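PDB 7C7U: biofilm-associated surface protein, which probably acts as a calcium-binding switch that modulates functional amyloid and biofilm formation on the staphylococcal cell surface. Local coordinates for residues Y186-A191 with N378-S383; K311-N316 with E321-R326; L385-Y390 with G394-Y399; D440-D445 with N539-S544. All coordinates share one frame; numbering follows the deposited sequence.

Contacts 1 to 3 involve three sheets, and contact 4 lies far off at the other end of the chain. Contacts 1 and 3 share strand 381-388: contact 1 uses its start, where it meets strand 183-187, and contact 3 its end, where the chain turns through a calcium loop into helix 397-404. Contact 2 tucks a loop against strand 323-331. Contact 4, its centre about 71 Å from that of contact 1, joins two turns. Contacts 1 and 4 are buried, whereas 2 and 3 are partly buried. Contact 1 has a CH-pi contact and one hydrogen bond; contact 2 mixes apolar packing with an asparagine bond and two bridging waters; metal and carboxylate bonds dominate contact 3, and one aspartate contact 4.

Contact 1 (Y186-A191 with N378-S383); sequences YFLTKA and NTLGTS
The backbone N of Tyr-186 donates to the side-chain hydroxyl of Thr-382, with 3.2 Å between N and OG1 and an N-H...O angle of 152°. It is the one hydrogen bond between the two segments. OG1 of Thr-382 lies between its own backbone N and carbonyl carbon (chi1 57°), and this rotation turns the oxygen to the Tyr-186 backbone while sending CG2 over the aromatic ring. The methyl CG2 sits 4.0 Å from the centroid of the Tyr-186 ring and 26° off its normal, a CH-pi contact displaced toward the rim. Thr-382 CB closes on the same part of the ring, 3.6 Å from Tyr-186 CE2, and the two side chains cross at about a right angle. At the ring edge, close to its plane, the carbonyl O of Ser-383 approaches Tyr-186 CD2 at 4.1 Å.

The segments belong to separate sheets: Tyr-186 lies on strand 183-187, in a large mixed sheet, and Thr-382 on strand 381-388, an outermost strand of a four-stranded antiparallel sheet. Their closest CA atoms, those of Tyr-186 and Thr-382, remain 6.4 Å apart; no backbone-to-backbone bond joins the two segments, and side-chain atoms take part in every link. Leu-188 and Leu-380 extend the contact with a lighter touch, meeting tip to tip at 4.1 Å between Leu-188 CD1 and Leu-380 CD2. Leu-195 of helix 193-199 touches both leucines and Tyr-186, so the helix closes over this apolar patch. Thr-363 of strand 359-369 and Lys-162, a calcium-site residue, also touch the Tyr-186 side chain.

Contact 2 (K311-N316 with E321-R326); sequences KLIEFN and ETVGVR
Asn-316 meets Glu-321 and Thr-322 where a loop folds back on the start of strand 323-331, the middle strand of a five-stranded antiparallel sheet. The touching parts run in opposite directions, 173° apart end to end, but the backbones are linked through water. Along Asn-316, CB lies 3.9 Å from Glu-321 O. CG comes 3.6 Å from Glu-321 OE1, with the amide and carboxylate planes steeply inclined. Asn-316 OD1 stands 3.5 Å from the same OE1, two acceptors and so no bond. At the tip, ND2 donates to Glu-321 O over 3.2 Å; it stands above the carbonyl plane, 78° out of it, not on a lone pair. ND2 is also 2.9 Å from Thr-322 O. Asn-316 CG is anti to its own carbonyl carbon (chi1 -51°), which swings the amide toward the strand. The backbone N of Asn-316 is held in turn by Glu-314 OE2.

Two waters bridge the backbones. One links Glu-314 O to the N of Gly-324; the second accepts from Glu-314 N and donates to Gly-324 O. Apolar packing flanks them: Ile-313 CG2 touches Val-323 CG1 at 3.9 Å and also Val-325 CG2. The same methyl lies over the centre of the Phe-315 ring, while Val-323 CG2 approaches that ring obliquely. Tyr-243 stacks with Phe-315, and Tyr-253 of strand 252-257 touches Ile-313 and Val-325, placing this patch between two sheets. Lys-237 NZ donates to the carbonyls of Phe-315 and Asn-316, and Val-323 CG2 rests 3.6 Å from Phe-315 O.

Contact 3 (L385-Y390 with G394-Y399); sequences LALQDY and GLLDRY. With CA (calcium ion), chain D.
Asp-389 and Leu-395 hold a calcium ion, Asp-389 OD1 and Leu-395 O each lying 2.3 Å from it. Asp-391, Asp-393 and Glu-400 complete the protein ligands; the spacing 389, 391, 393, 395 and 400 is that of an EF-hand loop, here entered from a strand, not a helix. The other Asp-389 oxygen, OD2, takes the N of Gly-394 on its syn lone pair at 2.7 Å, fixing the carboxylate's rotation.

Asp-397 ties strand to helix start: its N donates almost straight to Gln-388 O (2.7 Å, 171°), and its OD1 receives Tyr-390 N at 2.8 Å on the syn lone pair. A calcium-bound water donates to OD1, making Asp-397 a second-shell residue. Its OD2 pairs with Ser-23 OG and, weakly, with Gln-388 NE2, which bonds to Met-21 O. Leu-387 CD2 lies over one face of the Arg-398 guanidinium; at its edge, in plane, lie Ala-386 O, 2.9 Å from Arg-398 NH2, and two waters. Leu-387 CD2 also packs on Leu-396 CD1.

Leu-396 is the N-cap of helix 397-404, which follows strand 381-388; that strand pairs antiparallel with strand 359-369, Leu-385 bonding to Phe-362 through the backbone, and Tyr-219 of strand 210-220 touches Arg-398.

Contact 4 (D440-D445 with N539-S544); sequences DITTED and NGTSGS
A single carboxylate, that of the buried Asp-445, grips Thr-541 and Ser-542 of a turn nearly a hundred residues away in sequence. Its OD2 accepts from Thr-541 OG1 across the contact at 2.7 Å, on the syn lone pair, and from Thr-442 N within its own turn at 2.9 Å, on the anti lone pair. The second bond is nearly straight, 170° at the hydrogen. The other oxygen, OD1, takes the backbone N of Ser-542 at 3.0 Å, on the syn side and 16° out of the carboxylate plane.

Both partners are turns. Thr-442 to Asp-445 is a type I beta turn joining strands 437-442 and 447-451; within it Thr-442 OG1 accepts from Glu-444 N, forming an ST turn. Thr-541 to Ser-544 is a type II turn between strands 535-539 and 545-550, and Thr-541 O there receives both the N and OG of Ser-544. Thr-541 OG1 is anti to its backbone N (chi1 -172°), directing the hydroxyl at Asp-445; the two side chains cross at about a right angle. Thr-442 CG2 packs 3.6 Å from Thr-541 OG1, and Ser-542 OG bonds instead to Pro-562 O.

One acceptor group thus joins the seven-stranded mixed sheet holding strand 437-442 to the four-stranded antiparallel sheet holding strand 545-550. Three good donors, two backbone amides and a hydroxyl, would be expected to stabilise Asp-445 as the anion despite its burial.

Contact 1 (Y186-A191 with N378-S383)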
loop_
_atom_site.group_PDB
_atom_site.type_symbol
_atom_site.label_atom_id
_atom_site.label_comp_id
_atom_site.label_asym_id
_atom_site.label_seq_id
_atom_site.Cartn_x
_atom_site.Cartn_y
_atom_site.Cartn_z
ATOM N N TYR A 186 8.849 12.787 13.847
ATOM C CA TYR A 186 10.176 12.287 14.131
ATOM C C TYR A 186 10.675 12.958 15.396
ATOM O O TYR A 186 10.272 14.082 15.703
ATOM C CB TYR A 186 11.155 12.517 12.972
ATOM C CG TYR A 186 11.274 13.951 12.488
ATOM C CD1 TYR A 186 12.261 14.799 12.995
ATOM C CD2 TYR A 186 10.440 14.446 11.501
ATOM C CE1 TYR A 186 12.387 16.103 12.537
ATOM C CE2 TYR A 186 10.566 15.745 11.030
ATOM C CZ TYR A 186 11.541 16.569 11.567
ATOM O OH TYR A 186 11.671 17.864 11.119
ATOM N N PHE A 187 11.532 12.241 16.125
ATOM C CA PHE A 187 12.144 12.763 17.343
ATOM C C PHE A 187 13.133 13.859 17.000
ATOM O O PHE A 187 13.873 13.762 16.017
ATOM C CB PHE A 187 12.874 11.659 18.092
ATOM C CG PHE A 187 11.979 10.589 18.622
ATOM C CD1 PHE A 187 11.318 10.754 19.835
ATOM C CD2 PHE A 187 11.823 9.392 17.924
ATOM C CE1 PHE A 187 10.505 9.746 20.331
ATOM C CE2 PHE A 187 11.019 8.386 18.415
ATOM C CZ PHE A 187 10.341 8.566 19.614
ATOM N N LEU A 188 13.155 14.906 17.814
ATOM C CA LEU A 188 14.073 16.006 17.587
ATOM C C LEU A 188 15.405 15.683 18.250
ATOM O O LEU A 188 15.437 15.229 19.399
ATOM C CB LEU A 188 13.507 17.320 18.126
ATOM C CG LEU A 188 12.188 17.771 17.506
ATOM C CD1 LEU A 188 11.730 19.119 18.025
ATOM C CD2 LEU A 188 12.285 17.778 15.978
ATOM N N THR A 189 16.487 15.869 17.509
ATOM C CA THR A 189 17.843 15.706 18.020
ATOM C C THR A 189 18.601 17.005 17.824
ATOM O O THR A 189 18.086 17.969 17.241
ATOM C CB THR A 189 18.594 14.571 17.309
ATOM O OG1 THR A 189 18.920 14.981 15.973
ATOM C CG2 THR A 189 17.789 13.282 17.297
ATOM N N LYS A 190 19.874 16.997 18.246
ATOM C CA LYS A 190 20.721 18.151 17.980
ATOM C C LYS A 190 20.836 18.455 16.496
ATOM O O LYS A 190 21.117 19.604 16.140
ATOM C CB LYS A 190 22.123 17.939 18.582
ATOM C CG LYS A 190 22.123 17.898 20.109
ATOM C CD LYS A 190 23.502 17.555 20.685
ATOM C CE LYS A 190 23.559 17.956 22.160
ATOM N NZ LYS A 190 24.800 17.484 22.834
ATOM N N ALA A 191 20.589 17.465 15.617
ATOM C CA ALA A 191 20.642 17.725 14.181
ATOM C C ALA A 191 19.535 18.676 13.742
ATOM O O ALA A 191 19.701 19.424 12.772
ATOM C CB ALA A 191 20.546 16.403 13.402
ATOM N N ASN A 378 3.654 24.927 21.730
ATOM C CA ASN A 378 3.040 23.645 21.406
ATOM C C ASN A 378 2.361 23.634 20.043
ATOM O O ASN A 378 1.447 22.840 19.811
ATOM C CB ASN A 378 2.062 23.221 22.530
ATOM C CG ASN A 378 2.798 22.903 23.826
ATOM O OD1 ASN A 378 3.923 22.446 23.775
ATOM N ND2 ASN A 378 2.180 23.155 24.974
ATOM N N THR A 379 2.796 24.480 19.108
ATOM C CA THR A 379 2.214 24.443 17.777
ATOM C C THR A 379 3.150 23.811 16.747
ATOM O O THR A 379 2.827 23.813 15.562
ATOM C CB THR A 379 1.794 25.840 17.302
ATOM O OG1 THR A 379 2.952 26.662 17.118
ATOM C CG2 THR A 379 0.830 26.518 18.321
ATOM N N LEU A 380 4.277 23.247 17.171
ATOM C CA LEU A 380 5.223 22.616 16.244
ATOM C C LEU A 380 4.824 21.158 16.059
ATOM O O LEU A 380 4.807 20.382 17.029
ATOM C CB LEU A 380 6.658 22.713 16.762
ATOM C CG LEU A 380 7.710 21.856 16.029
ATOM C CD1 LEU A 380 7.779 22.241 14.581
ATOM C CD2 LEU A 380 9.088 21.951 16.681
ATOM N N GLY A 381 4.523 20.788 14.818
ATOM C CA GLY A 381 4.171 19.419 14.493
ATOM C C GLY A 381 5.047 18.911 13.359
ATOM O O GLY A 381 5.327 19.625 12.404
ATOM N N THR A 382 5.487 17.692 13.491
ATOM C CA THR A 382 6.265 17.088 12.423
ATOM C C THR A 382 5.438 15.981 11.816
ATOM O O THR A 382 4.392 15.612 12.342
ATOM C CB THR A 382 7.595 16.534 12.936
ATOM O OG1 THR A 382 7.341 15.576 13.979
ATOM C CG2 THR A 382 8.492 17.665 13.460
ATOM N N SER A 383 5.915 15.456 10.683
ATOM C CA SER A 383 5.243 14.319 10.062
ATOM C C SER A 383 6.266 13.584 9.215
ATOM O O SER A 383 7.316 14.140 8.855
ATOM C CB SER A 383 4.041 14.736 9.208
ATOM O OG SER A 383 4.384 15.766 8.299
#

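Contact 2 (K311-N316 with E321-R326)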
loop_
_atom_site.group_PDB
_atom_site.type_symbol
_atom_site.label_atom_id
_atom_site.label_comp_id
_atom_site.label_asym_id
_atom_site.label_seq_id
_atom_site.Cartn_x
_atom_site.Cartn_y
_atom_site.Cartn_z
ATOM N N LYS A 311 -8.439 34.276 8.014
ATOM C CA LYS A 311 -8.847 33.976 6.645
ATOM C C LYS A 311 -8.132 32.756 6.076
ATOM O O LYS A 311 -8.609 32.171 5.091
ATOM C CB LYS A 311 -8.610 35.190 5.735
ATOM C CG LYS A 311 -9.404 36.431 6.146
ATOM C CD LYS A 311 -9.480 37.509 5.084
ATOM C CE LYS A 311 -8.407 38.533 5.178
ATOM N NZ LYS A 311 -8.639 39.639 4.194
ATOM N N LEU A 312 -7.000 32.365 6.660
ATOM C CA LEU A 312 -6.187 31.268 6.140
ATOM C C LEU A 312 -6.273 29.997 6.958
ATOM O O LEU A 312 -6.115 28.904 6.401
ATOM C CB LEU A 312 -4.719 31.686 6.047
ATOM C CG LEU A 312 -4.495 32.835 5.075
ATOM C CD1 LEU A 312 -3.022 33.185 4.999
ATOM C CD2 LEU A 312 -5.048 32.457 3.704
ATOM N N ILE A 313 -6.536 30.119 8.256
ATOM C CA ILE A 313 -6.570 28.997 9.179
ATOM C C ILE A 313 -7.870 29.063 9.961
ATOM O O ILE A 313 -8.210 30.114 10.520
ATOM C CB ILE A 313 -5.358 29.014 10.134
ATOM C CG1 ILE A 313 -4.065 28.717 9.366
ATOM C CG2 ILE A 313 -5.561 28.021 11.290
ATOM C CD1 ILE A 313 -2.818 28.985 10.174
ATOM N N GLU A 314 -8.582 27.940 10.015
ATOM C CA GLU A 314 -9.777 27.795 10.836
ATOM C C GLU A 314 -9.338 27.472 12.267
ATOM O O GLU A 314 -9.040 26.321 12.606
ATOM C CB GLU A 314 -10.698 26.717 10.267
ATOM C CG GLU A 314 -11.892 26.424 11.171
ATOM C CD GLU A 314 -12.742 27.670 11.442
ATOM O OE1 GLU A 314 -13.648 27.963 10.628
ATOM O OE2 GLU A 314 -12.490 28.385 12.444
ATOM N N PHE A 315 -9.305 28.492 13.122
ATOM C CA PHE A 315 -8.892 28.279 14.499
ATOM C C PHE A 315 -10.021 27.797 15.401
ATOM O O PHE A 315 -9.779 27.633 16.606
ATOM C CB PHE A 315 -8.318 29.565 15.090
ATOM C CG PHE A 315 -6.922 29.874 14.652
ATOM C CD1 PHE A 315 -5.844 29.202 15.207
ATOM C CD2 PHE A 315 -6.684 30.867 13.714
ATOM C CE1 PHE A 315 -4.538 29.509 14.827
ATOM C CE2 PHE A 315 -5.389 31.181 13.328
ATOM C CZ PHE A 315 -4.308 30.500 13.888
ATOM N N ASN A 316 -11.226 27.578 14.858
ATOM C CA ASN A 316 -12.413 27.249 15.656
ATOM C C ASN A 316 -12.530 28.190 16.861
ATOM O O ASN A 316 -12.593 27.766 18.013
ATOM C CB ASN A 316 -12.384 25.782 16.097
ATOM C CG ASN A 316 -12.136 24.830 14.940
ATOM O OD1 ASN A 316 -12.811 24.895 13.921
ATOM N ND2 ASN A 316 -11.166 23.943 15.096
ATOM N N GLU A 321 -12.504 22.851 19.696
ATOM C CA GLU A 321 -12.157 21.898 18.650
ATOM C C GLU A 321 -10.711 22.065 18.180
ATOM O O GLU A 321 -10.205 23.182 18.045
ATOM C CB GLU A 321 -13.110 22.060 17.465
ATOM C CG GLU A 321 -14.585 22.041 17.872
ATOM C CD GLU A 321 -15.531 22.338 16.717
ATOM O OE1 GLU A 321 -15.101 22.977 15.730
ATOM O OE2 GLU A 321 -16.709 21.922 16.798
ATOM N N THR A 322 -10.069 20.932 17.882
ATOM C CA THR A 322 -8.689 20.918 17.406
ATOM C C THR A 322 -8.536 21.747 16.132
ATOM O O THR A 322 -9.371 21.688 15.228
ATOM C CB THR A 322 -8.264 19.463 17.164
ATOM O OG1 THR A 322 -8.317 18.755 18.411
ATOM C CG2 THR A 322 -6.842 19.369 16.607
ATOM N N VAL A 323 -7.456 22.526 16.063
ATOM C CA VAL A 323 -7.139 23.305 14.869
ATOM C C VAL A 323 -6.474 22.391 13.835
ATOM O O VAL A 323 -5.509 21.686 14.142
ATOM C CB VAL A 323 -6.225 24.485 15.225
ATOM C CG1 VAL A 323 -5.822 25.274 13.980
ATOM C CG2 VAL A 323 -6.919 25.421 16.282
ATOM N N GLY A 324 -6.967 22.419 12.604
ATOM C CA GLY A 324 -6.364 21.678 11.502
ATOM C C GLY A 324 -5.776 22.640 10.480
ATOM O O GLY A 324 -6.345 23.702 10.222
ATOM N N VAL A 325 -4.621 22.274 9.930
ATOM C CA VAL A 325 -3.985 23.018 8.847
ATOM C C VAL A 325 -3.547 22.008 7.787
ATOM O O VAL A 325 -2.929 20.992 8.117
ATOM C CB VAL A 325 -2.781 23.847 9.334
ATOM C CG1 VAL A 325 -2.247 24.694 8.206
ATOM C CG2 VAL A 325 -3.189 24.770 10.505
ATOM N N ARG A 326 -3.886 22.265 6.528
ATOM C CA ARG A 326 -3.534 21.343 5.444
ATOM C C ARG A 326 -2.607 22.014 4.446
ATOM O O ARG A 326 -2.926 23.082 3.905
ATOM C CB ARG A 326 -4.770 20.827 4.719
ATOM C CG ARG A 326 -4.427 20.047 3.429
ATOM C CD ARG A 326 -5.662 19.306 2.903
ATOM N NE ARG A 326 -5.903 18.082 3.668
ATOM C CZ ARG A 326 -6.935 17.266 3.495
ATOM N NH1 ARG A 326 -7.858 17.548 2.576
ATOM N NH2 ARG A 326 -7.043 16.173 4.244
HETATM O O HOH W 1 -9.401 23.731 11.856
HETATM O O HOH W 2 -7.498 25.560 8.762
#

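Contact 3 (L385-Y390 with G394-Y399)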
loop_
_atom_site.group_PDB
_atom_site.type_symbol
_atom_site.label_atom_id
_atom_site.label_comp_id
_atom_site.label_asym_id
_atom_site.label_seq_id
_atom_site.Cartn_x
_atom_site.Cartn_y
_atom_site.Cartn_z
ATOM N N LEU A 385 6.246 10.898 5.747
ATOM C CA LEU A 385 5.614 10.126 4.662
ATOM C C LEU A 385 6.520 8.937 4.353
ATOM O O LEU A 385 7.649 9.115 3.888
ATOM C CB LEU A 385 5.376 10.993 3.422
ATOM C CG LEU A 385 4.914 10.234 2.136
ATOM C CD1 LEU A 385 3.475 9.803 2.298
ATOM C CD2 LEU A 385 5.102 11.120 0.936
ATOM N N ALA A 386 6.055 7.728 4.694
ATOM C CA ALA A 386 6.826 6.489 4.570
ATOM C C ALA A 386 6.387 5.783 3.282
ATOM O O ALA A 386 5.416 5.029 3.267
ATOM C CB ALA A 386 6.612 5.596 5.786
ATOM N N LEU A 387 7.067 6.092 2.189
ATOM C CA LEU A 387 6.818 5.422 0.918
ATOM C C LEU A 387 7.565 4.096 0.861
ATOM O O LEU A 387 8.716 3.991 1.305
ATOM C CB LEU A 387 7.246 6.312 -0.245
ATOM C CG LEU A 387 6.472 7.608 -0.392
ATOM C CD1 LEU A 387 6.850 8.332 -1.677
ATOM C CD2 LEU A 387 4.962 7.330 -0.319
ATOM N N GLN A 388 6.918 3.088 0.278
ATOM C CA GLN A 388 7.470 1.744 0.254
ATOM C C GLN A 388 7.121 1.053 -1.061
ATOM O O GLN A 388 6.020 1.230 -1.587
ATOM C CB GLN A 388 6.927 0.957 1.443
ATOM C CG GLN A 388 7.698 -0.254 1.825
ATOM C CD GLN A 388 7.301 -0.748 3.200
ATOM O OE1 GLN A 388 7.593 -0.106 4.211
ATOM N NE2 GLN A 388 6.589 -1.869 3.243
ATOM N N ASP A 389 8.079 0.294 -1.605
ATOM C CA ASP A 389 7.866 -0.573 -2.783
ATOM C C ASP A 389 8.397 -1.928 -2.347
ATOM O O ASP A 389 9.517 -2.309 -2.701
ATOM C CB ASP A 389 8.582 -0.015 -4.015
ATOM C CG ASP A 389 8.331 -0.848 -5.304
ATOM O OD1 ASP A 389 7.587 -1.830 -5.261
ATOM O OD2 ASP A 389 8.890 -0.471 -6.343
ATOM N N TYR A 390 7.597 -2.628 -1.541
ATOM C CA TYR A 390 8.097 -3.796 -0.829
ATOM C C TYR A 390 8.756 -4.795 -1.779
ATOM O O TYR A 390 9.811 -5.362 -1.463
ATOM C CB TYR A 390 6.958 -4.454 -0.054
ATOM C CG TYR A 390 7.409 -5.625 0.796
ATOM C CD1 TYR A 390 7.683 -6.870 0.225
ATOM C CD2 TYR A 390 7.579 -5.479 2.171
ATOM C CE1 TYR A 390 8.105 -7.935 1.006
ATOM C CE2 TYR A 390 8.001 -6.536 2.959
ATOM C CZ TYR A 390 8.262 -7.761 2.372
ATOM O OH TYR A 390 8.681 -8.811 3.157
ATOM N N GLY A 394 8.352 -1.182 -8.857
ATOM C CA GLY A 394 8.101 0.158 -9.337
ATOM C C GLY A 394 6.780 0.770 -8.910
ATOM O O GLY A 394 6.597 1.975 -9.093
ATOM N N LEU A 395 5.853 -0.012 -8.367
ATOM C CA LEU A 395 4.561 0.493 -7.901
ATOM C C LEU A 395 4.551 0.547 -6.379
ATOM O O LEU A 395 4.660 -0.499 -5.728
ATOM C CB LEU A 395 3.420 -0.404 -8.367
ATOM C CG LEU A 395 3.257 -0.636 -9.865
ATOM C CD1 LEU A 395 1.993 -1.478 -10.109
ATOM C CD2 LEU A 395 3.189 0.670 -10.630
ATOM N N LEU A 396 4.343 1.745 -5.816
ATOM C CA LEU A 396 4.319 1.880 -4.362
ATOM C C LEU A 396 3.304 0.924 -3.753
ATOM O O LEU A 396 2.270 0.630 -4.356
ATOM C CB LEU A 396 3.970 3.319 -3.953
ATOM C CG LEU A 396 4.994 4.399 -4.301
ATOM C CD1 LEU A 396 4.529 5.791 -3.846
ATOM C CD2 LEU A 396 6.349 4.040 -3.670
ATOM N N ASP A 397 3.603 0.445 -2.540
ATOM C CA ASP A 397 2.655 -0.351 -1.763
ATOM C C ASP A 397 1.249 0.220 -1.832
ATOM O O ASP A 397 0.295 -0.473 -2.212
ATOM C CB ASP A 397 3.076 -0.405 -0.294
ATOM C CG ASP A 397 4.215 -1.361 -0.027
ATOM O OD1 ASP A 397 5.039 -1.594 -0.923
ATOM O OD2 ASP A 397 4.296 -1.854 1.117
ATOM N N ARG A 398 1.103 1.494 -1.453
ATOM C CA ARG A 398 -0.238 2.065 -1.376
ATOM C C ARG A 398 -0.856 2.236 -2.754
ATOM O O ARG A 398 -2.078 2.154 -2.889
ATOM C CB ARG A 398 -0.220 3.398 -0.624
ATOM C CG ARG A 398 0.338 4.564 -1.386
ATOM C CD ARG A 398 0.505 5.748 -0.443
ATOM N NE ARG A 398 1.585 5.510 0.502
ATOM C CZ ARG A 398 1.729 6.138 1.665
ATOM N NH1 ARG A 398 0.858 7.063 2.066
ATOM N NH2 ARG A 398 2.752 5.828 2.433
ATOM N N TYR A 399 -0.042 2.467 -3.786
ATOM C CA TYR A 399 -0.588 2.475 -5.139
ATOM C C TYR A 399 -1.144 1.108 -5.510
ATOM O O TYR A 399 -2.248 1.014 -6.058
ATOM C CB TYR A 399 0.474 2.916 -6.143
ATOM C CG TYR A 399 -0.029 3.047 -7.563
ATOM C CD1 TYR A 399 -0.078 1.938 -8.418
ATOM C CD2 TYR A 399 -0.445 4.277 -8.058
ATOM C CE1 TYR A 399 -0.518 2.055 -9.712
ATOM C CE2 TYR A 399 -0.908 4.396 -9.370
ATOM C CZ TYR A 399 -0.932 3.285 -10.189
ATOM O OH TYR A 399 -1.384 3.376 -11.494
HETATM CA CA CA D . 5.425 -2.674 -5.477
HETATM O O HOH W 3 3.414 6.900 5.239
HETATM O O HOH W 4 3.634 3.247 -0.152
HETATM O O HOH W 5 4.721 -3.055 -3.038
#

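Contact 4 (D440-D445 with N539-S544)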
loop_
_atom_site.group_PDB
_atom_site.type_symbol
_atom_site.label_atom_id
_atom_site.label_comp_id
_atom_site.label_asym_id
_atom_site.label_seq_id
_atom_site.Cartn_x
_atom_site.Cartn_y
_atom_site.Cartn_z
ATOM N N ASP A 440 -4.835 -26.388 -29.595
ATOM C CA ASP A 440 -5.052 -26.401 -31.036
ATOM C C ASP A 440 -6.385 -27.083 -31.357
ATOM O O ASP A 440 -6.835 -27.985 -30.640
ATOM C CB ASP A 440 -3.906 -27.127 -31.761
ATOM C CG ASP A 440 -2.556 -26.430 -31.604
ATOM O OD1 ASP A 440 -2.509 -25.232 -31.239
ATOM O OD2 ASP A 440 -1.529 -27.083 -31.902
ATOM N N ILE A 441 -7.032 -26.637 -32.440
ATOM C CA ILE A 441 -8.283 -27.238 -32.916
ATOM C C ILE A 441 -8.160 -27.545 -34.412
ATOM O O ILE A 441 -7.149 -27.245 -35.039
ATOM C CB ILE A 441 -9.506 -26.342 -32.630
ATOM C CG1 ILE A 441 -9.369 -25.002 -33.347
ATOM C CG2 ILE A 441 -9.717 -26.146 -31.120
ATOM C CD1 ILE A 441 -10.682 -24.261 -33.410
ATOM N N THR A 442 -9.194 -28.173 -34.985
ATOM C CA THR A 442 -9.206 -28.441 -36.424
ATOM C C THR A 442 -10.203 -27.526 -37.131
ATOM O O THR A 442 -11.013 -26.831 -36.505
ATOM C CB THR A 442 -9.548 -29.907 -36.767
ATOM O OG1 THR A 442 -10.969 -30.108 -36.731
ATOM C CG2 THR A 442 -8.869 -30.891 -35.832
ATOM N N THR A 443 -10.130 -27.545 -38.467
ATOM C CA THR A 443 -11.058 -26.809 -39.316
ATOM C C THR A 443 -12.504 -27.269 -39.156
ATOM O O THR A 443 -13.400 -26.553 -39.604
ATOM C CB THR A 443 -10.662 -26.942 -40.798
ATOM O OG1 THR A 443 -10.811 -28.307 -41.202
ATOM C CG2 THR A 443 -9.210 -26.478 -41.072
ATOM N N GLU A 444 -12.762 -28.421 -38.522
ATOM C CA GLU A 444 -14.133 -28.868 -38.271
ATOM C C GLU A 444 -14.662 -28.464 -36.896
ATOM O O GLU A 444 -15.865 -28.604 -36.643
ATOM C CB GLU A 444 -14.238 -30.385 -38.421
ATOM C CG GLU A 444 -14.399 -30.798 -39.884
ATOM C CD GLU A 444 -14.409 -32.299 -40.082
ATOM O OE1 GLU A 444 -13.877 -33.014 -39.201
ATOM O OE2 GLU A 444 -14.948 -32.758 -41.123
ATOM N N ASP A 445 -13.806 -27.960 -36.020
ATOM C CA ASP A 445 -14.230 -27.558 -34.679
ATOM C C ASP A 445 -14.934 -26.210 -34.698
ATOM O O ASP A 445 -14.694 -25.365 -35.570
ATOM C CB ASP A 445 -13.031 -27.505 -33.729
ATOM C CG ASP A 445 -12.590 -28.886 -33.299
ATOM O OD1 ASP A 445 -13.434 -29.607 -32.720
ATOM O OD2 ASP A 445 -11.426 -29.270 -33.572
ATOM N N ASN A 539 -9.043 -29.799 -22.783
ATOM C CA ASN A 539 -9.451 -29.208 -24.053
ATOM C C ASN A 539 -8.842 -30.011 -25.194
ATOM O O ASN A 539 -7.692 -30.455 -25.105
ATOM C CB ASN A 539 -9.008 -27.742 -24.157
ATOM C CG ASN A 539 -9.330 -26.951 -22.905
ATOM O OD1 ASN A 539 -10.488 -26.655 -22.635
ATOM N ND2 ASN A 539 -8.306 -26.635 -22.118
ATOM N N GLY A 540 -9.607 -30.189 -26.261
ATOM C CA GLY A 540 -9.135 -30.979 -27.389
ATOM C C GLY A 540 -10.194 -31.026 -28.461
ATOM O O GLY A 540 -11.322 -30.546 -28.285
ATOM N N THR A 541 -9.819 -31.608 -29.592
ATOM C CA THR A 541 -10.740 -31.600 -30.715
ATOM C C THR A 541 -11.987 -32.436 -30.411
ATOM O O THR A 541 -11.948 -33.443 -29.693
ATOM C CB THR A 541 -10.047 -32.081 -31.991
ATOM O OG1 THR A 541 -10.933 -31.887 -33.097
ATOM C CG2 THR A 541 -9.684 -33.535 -31.894
ATOM N N SER A 542 -13.102 -32.008 -30.985
ATOM C CA SER A 542 -14.376 -32.650 -30.709
ATOM C C SER A 542 -14.361 -34.095 -31.211
ATOM O O SER A 542 -13.820 -34.399 -32.280
ATOM C CB SER A 542 -15.493 -31.846 -31.371
ATOM O OG SER A 542 -16.758 -32.406 -31.100
ATOM N N GLY A 543 -14.939 -34.995 -30.413
ATOM C CA GLY A 543 -14.962 -36.407 -30.728
ATOM C C GLY A 543 -13.690 -37.172 -30.417
ATOM O O GLY A 543 -13.687 -38.402 -30.533
ATOM N N SER A 544 -12.606 -36.500 -30.043
ATOM C CA SER A 544 -11.424 -37.199 -29.561
ATOM C C SER A 544 -11.605 -37.592 -28.099
ATOM O O SER A 544 -12.316 -36.933 -27.339
ATOM C CB SER A 544 -10.171 -36.329 -29.712
ATOM O OG SER A 544 -10.142 -35.286 -28.746
#